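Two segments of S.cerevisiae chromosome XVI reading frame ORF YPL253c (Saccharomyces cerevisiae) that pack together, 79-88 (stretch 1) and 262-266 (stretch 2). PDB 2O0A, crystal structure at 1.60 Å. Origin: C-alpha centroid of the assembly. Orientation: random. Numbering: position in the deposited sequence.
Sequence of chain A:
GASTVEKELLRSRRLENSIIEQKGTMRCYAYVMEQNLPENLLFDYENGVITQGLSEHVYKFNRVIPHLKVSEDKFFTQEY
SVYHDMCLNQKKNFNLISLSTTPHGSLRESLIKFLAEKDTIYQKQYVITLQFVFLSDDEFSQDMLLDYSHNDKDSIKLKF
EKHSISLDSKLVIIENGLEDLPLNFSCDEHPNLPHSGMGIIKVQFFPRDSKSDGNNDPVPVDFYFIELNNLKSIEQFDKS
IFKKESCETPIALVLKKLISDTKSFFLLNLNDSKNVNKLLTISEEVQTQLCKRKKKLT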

ATOM      1  N   GLU A  79       7.353   4.087   9.385  1.00 14.78           N
ATOM      2  CA  GLU A  79       7.925   3.732   8.093  1.00 14.34           C
ATOM      3  C   GLU A  79       7.216   4.387   6.924  1.00 13.93           C
ATOM      4  O   GLU A  79       7.847   4.666   5.907  1.00 14.81           O
ATOM      5  CB  GLU A  79       7.905   2.211   7.894  1.00 14.32           C
ATOM      6  CG  GLU A  79       8.725   1.408   8.943  1.00 14.83           C
ATOM      7  CD  GLU A  79      10.217   1.737   8.910  1.00 17.74           C
ATOM      8  OE1 GLU A  79      10.714   2.227   7.871  1.00 15.82           O
ATOM      9  OE2 GLU A  79      10.884   1.478   9.942  1.00 17.55           O
ATOM     10  N   TYR A  80       5.909   4.632   7.080  1.00 12.80           N
ATOM     11  CA  TYR A  80       5.077   5.120   5.978  1.00 12.77           C
ATOM     12  C   TYR A  80       4.755   6.618   6.071  1.00 12.42           C
ATOM     13  O   TYR A  80       4.522   7.262   5.040  1.00 13.56           O
ATOM     14  CB  TYR A  80       3.782   4.298   5.986  1.00 12.59           C
ATOM     15  CG  TYR A  80       2.779   4.663   4.934  1.00 11.61           C
ATOM     16  CD1 TYR A  80       2.957   4.282   3.604  1.00 11.50           C
ATOM     17  CD2 TYR A  80       1.618   5.359   5.281  1.00 11.83           C
ATOM     18  CE1 TYR A  80       2.019   4.603   2.647  1.00 12.08           C
ATOM     19  CE2 TYR A  80       0.679   5.674   4.320  1.00 10.64           C
ATOM     20  CZ  TYR A  80       0.879   5.296   3.026  1.00 11.28           C
ATOM     21  OH  TYR A  80      -0.068   5.635   2.096  1.00 12.52           O
ATOM     22  N   SER A  81       4.775   7.158   7.282  1.00 13.15           N
ATOM     23  CA  SER A  81       4.243   8.506   7.519  1.00 13.84           C
ATOM     24  C   SER A  81       4.981   9.632   6.786  1.00 13.96           C
ATOM     25  O   SER A  81       4.362  10.618   6.401  1.00 14.52           O
ATOM     26  CB  SER A  81       4.174   8.817   9.018  1.00 15.06           C
ATOM     27  OG  SER A  81       5.470   8.928   9.548  1.00 17.01           O
ATOM     28  N   VAL A  82       6.290   9.510   6.582  1.00 13.98           N
ATOM     29  CA  VAL A  82       7.009  10.556   5.841  1.00 14.19           C
ATOM     30  C   VAL A  82       6.505  10.693   4.387  1.00 14.22           C
ATOM     31  O   VAL A  82       6.244  11.803   3.896  1.00 14.25           O
ATOM     32  CB  VAL A  82       8.540  10.332   5.887  1.00 14.38           C
ATOM     33  CG1 VAL A  82       9.248  11.368   5.043  1.00 14.84           C
ATOM     34  CG2 VAL A  82       9.045  10.359   7.337  1.00 15.05           C
ATOM     35  N   TYR A  83       6.348   9.558   3.708  1.00 12.88           N
ATOM     36  CA  TYR A  83       5.758   9.530   2.374  1.00 12.71           C
ATOM     37  C   TYR A  83       4.326  10.089   2.379  1.00 11.97           C
ATOM     38  O   TYR A  83       3.964  10.934   1.551  1.00 13.62           O
ATOM     39  CB  TYR A  83       5.765   8.087   1.887  1.00 13.68           C
ATOM     40  CG  TYR A  83       4.871   7.777   0.715  1.00 12.76           C
ATOM     41  CD1 TYR A  83       5.237   8.141  -0.576  1.00 13.36           C
ATOM     42  CD2 TYR A  83       3.645   7.111   0.892  1.00 10.76           C
ATOM     43  CE1 TYR A  83       4.436   7.848  -1.666  1.00 11.76           C
ATOM     44  CE2 TYR A  83       2.828   6.800  -0.194  1.00 11.76           C
ATOM     45  CZ  TYR A  83       3.227   7.167  -1.475  1.00 10.91           C
ATOM     46  OH  TYR A  83       2.475   6.873  -2.572  1.00 12.87           O
ATOM     47  N   HIS A  84       3.507   9.589   3.303  1.00 12.31           N
ATOM     48  CA  HIS A  84       2.126  10.021   3.413  1.00 12.21           C
ATOM     49  C   HIS A  84       2.025  11.525   3.625  1.00 12.80           C
ATOM     50  O   HIS A  84       1.281  12.196   2.916  1.00 13.90           O
ATOM     51  CB  HIS A  84       1.462   9.263   4.566  1.00 11.83           C
ATOM     52  CG  HIS A  84       0.130   9.812   4.962  1.00 13.09           C
ATOM     53  ND1 HIS A  84      -1.039   9.478   4.320  1.00 13.52           N
ATOM     54  CD2 HIS A  84      -0.211  10.688   5.938  1.00 14.93           C
ATOM     55  CE1 HIS A  84      -2.049  10.120   4.885  1.00 14.48           C
ATOM     56  NE2 HIS A  84      -1.572  10.854   5.875  1.00 15.41           N
ATOM     57  N   ASP A  85       2.802  12.036   4.569  1.00 14.06           N
ATOM     58  CA  ASP A  85       2.768  13.460   4.899  1.00 14.21           C
ATOM     59  C   ASP A  85       3.205  14.292   3.705  1.00 15.05           C
ATOM     60  O   ASP A  85       2.591  15.315   3.405  1.00 16.01           O
ATOM     61  CB  ASP A  85       3.650  13.771   6.107  1.00 14.42           C
ATOM     62  CG  ASP A  85       3.072  13.266   7.420  1.00 16.42           C
ATOM     63  OD1 ASP A  85       1.881  12.877   7.466  1.00 17.68           O
ATOM     64  OD2 ASP A  85       3.819  13.287   8.419  1.00 19.51           O
ATOM     65  N   MET A  86       4.229  13.823   2.993  1.00 15.13           N
ATOM     66  CA  MET A  86       4.719  14.533   1.817  1.00 15.71           C
ATOM     67  C   MET A  86       3.637  14.630   0.753  1.00 15.62           C
ATOM     68  O   MET A  86       3.374  15.713   0.222  1.00 15.87           O
ATOM     69  CB  MET A  86       5.956  13.839   1.256  1.00 15.66           C
ATOM     70  CG  MET A  86       6.431  14.461  -0.051  1.00 16.66           C
ATOM     71  SD  MET A  86       7.536  13.391  -1.012  1.00 18.00           S
ATOM     72  CE  MET A  86       6.399  12.150  -1.583  1.00 17.37           C
ATOM     73  N   CYS A  87       2.991  13.507   0.444  1.00 14.74           N
ATOM     74  CA  CYS A  87       1.954  13.511  -0.601  1.00 15.13           C
ATOM     75  C   CYS A  87       0.810  14.447  -0.235  1.00 15.85           C
ATOM     76  O   CYS A  87       0.351  15.221  -1.080  1.00 16.65           O
ATOM     77  CB  CYS A  87       1.420  12.106  -0.858  1.00 15.14           C
ATOM     78  SG  CYS A  87       2.635  11.017  -1.623  1.00 15.16           S
ATOM     79  N   LEU A  88       0.378  14.423   1.028  1.00 16.15           N
ATOM     80  CA  LEU A  88      -0.665  15.363   1.468  1.00 17.71           C
ATOM     81  C   LEU A  88      -0.194  16.815   1.377  1.00 18.69           C
ATOM     82  O   LEU A  88      -0.923  17.673   0.847  1.00 19.83           O
ATOM     83  CB  LEU A  88      -1.169  15.048   2.877  1.00 17.91           C
ATOM     84  CG  LEU A  88      -2.072  13.829   3.038  1.00 17.94           C
ATOM     85  CD1 LEU A  88      -2.473  13.748   4.497  1.00 17.14           C
ATOM     86  CD2 LEU A  88      -3.304  13.892   2.138  1.00 18.00           C
ATOM     87  N   THR A 262      -0.591   8.686 -10.278  1.00 18.79           N
ATOM     88  CA  THR A 262      -0.498   8.975  -8.840  1.00 17.33           C
ATOM     89  C   THR A 262       0.890   8.593  -8.348  1.00 17.02           C
ATOM     90  O   THR A 262       1.607   7.844  -9.030  1.00 17.81           O
ATOM     91  CB  THR A 262      -1.610   8.248  -7.991  1.00 17.34           C
ATOM     92  OG1 THR A 262      -1.380   6.833  -7.989  1.00 16.63           O
ATOM     93  CG2 THR A 262      -2.993   8.496  -8.550  1.00 16.08           C
ATOM     94  N   LYS A 263       1.280   9.121  -7.187  1.00 16.44           N
ATOM     95  CA  LYS A 263       2.512   8.706  -6.534  1.00 16.06           C
ATOM     96  C   LYS A 263       2.271   7.324  -5.949  1.00 15.15           C
ATOM     97  O   LYS A 263       1.221   7.083  -5.371  1.00 15.14           O
ATOM     98  CB  LYS A 263       2.900   9.650  -5.394  1.00 17.23           C
ATOM     99  CG  LYS A 263       3.206  11.082  -5.800  1.00 19.71           C
ATOM    100  CD  LYS A 263       4.548  11.173  -6.487  1.00 23.01           C
ATOM    101  CE  LYS A 263       5.702  11.192  -5.507  1.00 24.27           C
ATOM    102  NZ  LYS A 263       7.013  11.303  -6.235  1.00 26.23           N
ATOM    103  N   SER A 264       3.254   6.440  -6.102  1.00 15.34           N
ATOM    104  CA  SER A 264       3.115   5.038  -5.664  1.00 14.13           C
ATOM    105  C   SER A 264       4.046   4.611  -4.534  1.00 13.73           C
ATOM    106  O   SER A 264       5.167   5.101  -4.369  1.00 14.34           O
ATOM    107  CB  SER A 264       3.324   4.062  -6.840  1.00 13.56           C
ATOM    108  OG  SER A 264       2.389   4.258  -7.884  1.00 15.30           O
ATOM    109  N   PHE A 265       3.565   3.642  -3.766  1.00 12.62           N
ATOM    110  CA  PHE A 265       4.365   3.015  -2.725  1.00 11.71           C
ATOM    111  C   PHE A 265       3.995   1.542  -2.756  1.00 11.87           C
ATOM    112  O   PHE A 265       2.875   1.176  -2.375  1.00 11.94           O
ATOM    113  CB  PHE A 265       3.976   3.643  -1.374  1.00 11.89           C
ATOM    114  CG  PHE A 265       4.824   3.225  -0.183  1.00 12.52           C
ATOM    115  CD1 PHE A 265       5.532   4.194   0.538  1.00 10.84           C
ATOM    116  CD2 PHE A 265       4.837   1.896   0.290  1.00 10.74           C
ATOM    117  CE1 PHE A 265       6.275   3.862   1.684  1.00 12.72           C
ATOM    118  CE2 PHE A 265       5.593   1.555   1.425  1.00 12.54           C
ATOM    119  CZ  PHE A 265       6.307   2.544   2.126  1.00 10.91           C
ATOM    120  N   PHE A 266       4.916   0.687  -3.208  1.00 12.09           N
ATOM    121  CA  PHE A 266       4.648  -0.755  -3.210  1.00 13.15           C
ATOM    122  C   PHE A 266       5.136  -1.364  -1.911  1.00 12.44           C
ATOM    123  O   PHE A 266       6.256  -1.105  -1.473  1.00 13.08           O
ATOM    124  CB  PHE A 266       5.333  -1.430  -4.404  1.00 13.17           C
ATOM    125  CG  PHE A 266       4.663  -1.150  -5.721  1.00 13.44           C
ATOM    126  CD1 PHE A 266       3.727  -2.045  -6.241  1.00 14.63           C
ATOM    127  CD2 PHE A 266       4.942   0.026  -6.434  1.00 15.02           C
ATOM    128  CE1 PHE A 266       3.102  -1.779  -7.476  1.00 15.09           C
ATOM    129  CE2 PHE A 266       4.309   0.287  -7.667  1.00 15.60           C
ATOM    130  CZ  PHE A 266       3.400  -0.613  -8.178  1.00 15.71           C
TER

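Residues 79-88 lie within a longer helix, held here by i to i+4 backbone hydrogen bonds from His-84 N to Tyr-80 O (3.1 Å) through Leu-88 N to His-84 O (3.1 Å); a kink falls where the N atoms of Val-82 and Tyr-83 lack bonds to the preceding turn. Stretch 2 leaves a helix at Thr-262 and runs extended through Lys-263 and Ser-264 toward a strand that includes Phe-266. The backbones stay well apart, with Tyr-83 CA 8.4 Å from Phe-265 CA and Cys-87 CA 7.7 Å from Lys-263 CA, so side chains fill the gap. No hydrogen bond crosses it; the contact, 308 Å² summed over both sides, rests mainly on packing.

Phe-265 is the centre of the aromatic cluster. Its CA-to-CB bond points toward the helix, and its t rotamer brings the ring against two tyrosines three residues apart, a little under one helical turn. Tyr-80 presents its edge to the Phe-265 face (centroids 5.2 Å apart, planes at 71°), with Tyr-80 CD1 3.9 Å from Phe-265 CE1. Tyr-83 meets the same ring obliquely, its CD2 3.5 Å from Phe-265 CD1, while Phe-265 CB sits over the Tyr-83 face, 4.0 Å from the ring centroid, in a CH-pi contact. Large, flat rings suit this buried place, bridging the gap between backbones that do not themselves touch.

Tyr-83 also reaches along stretch 2: its OH lies 3.1 Å from Lys-263 O, near the ring plane, and is hydrogen-bonded elsewhere in the structure. One turn on, Cys-87 SG packs 4.0 Å from Lys-263 CB, its compact side chain fitting close to the lysine's base. Farther out, Met-86 CE approaches Lys-263 CE at 4.1 Å. Lysine thus lends its aliphatic chain to the contact, while its NZ is hydrogen-bonded elsewhere. The CA-to-CB bond of Ser-264 points away from the helix, between those of Lys-263 and Phe-265, which point toward it, as the alternation of an extended chain allows.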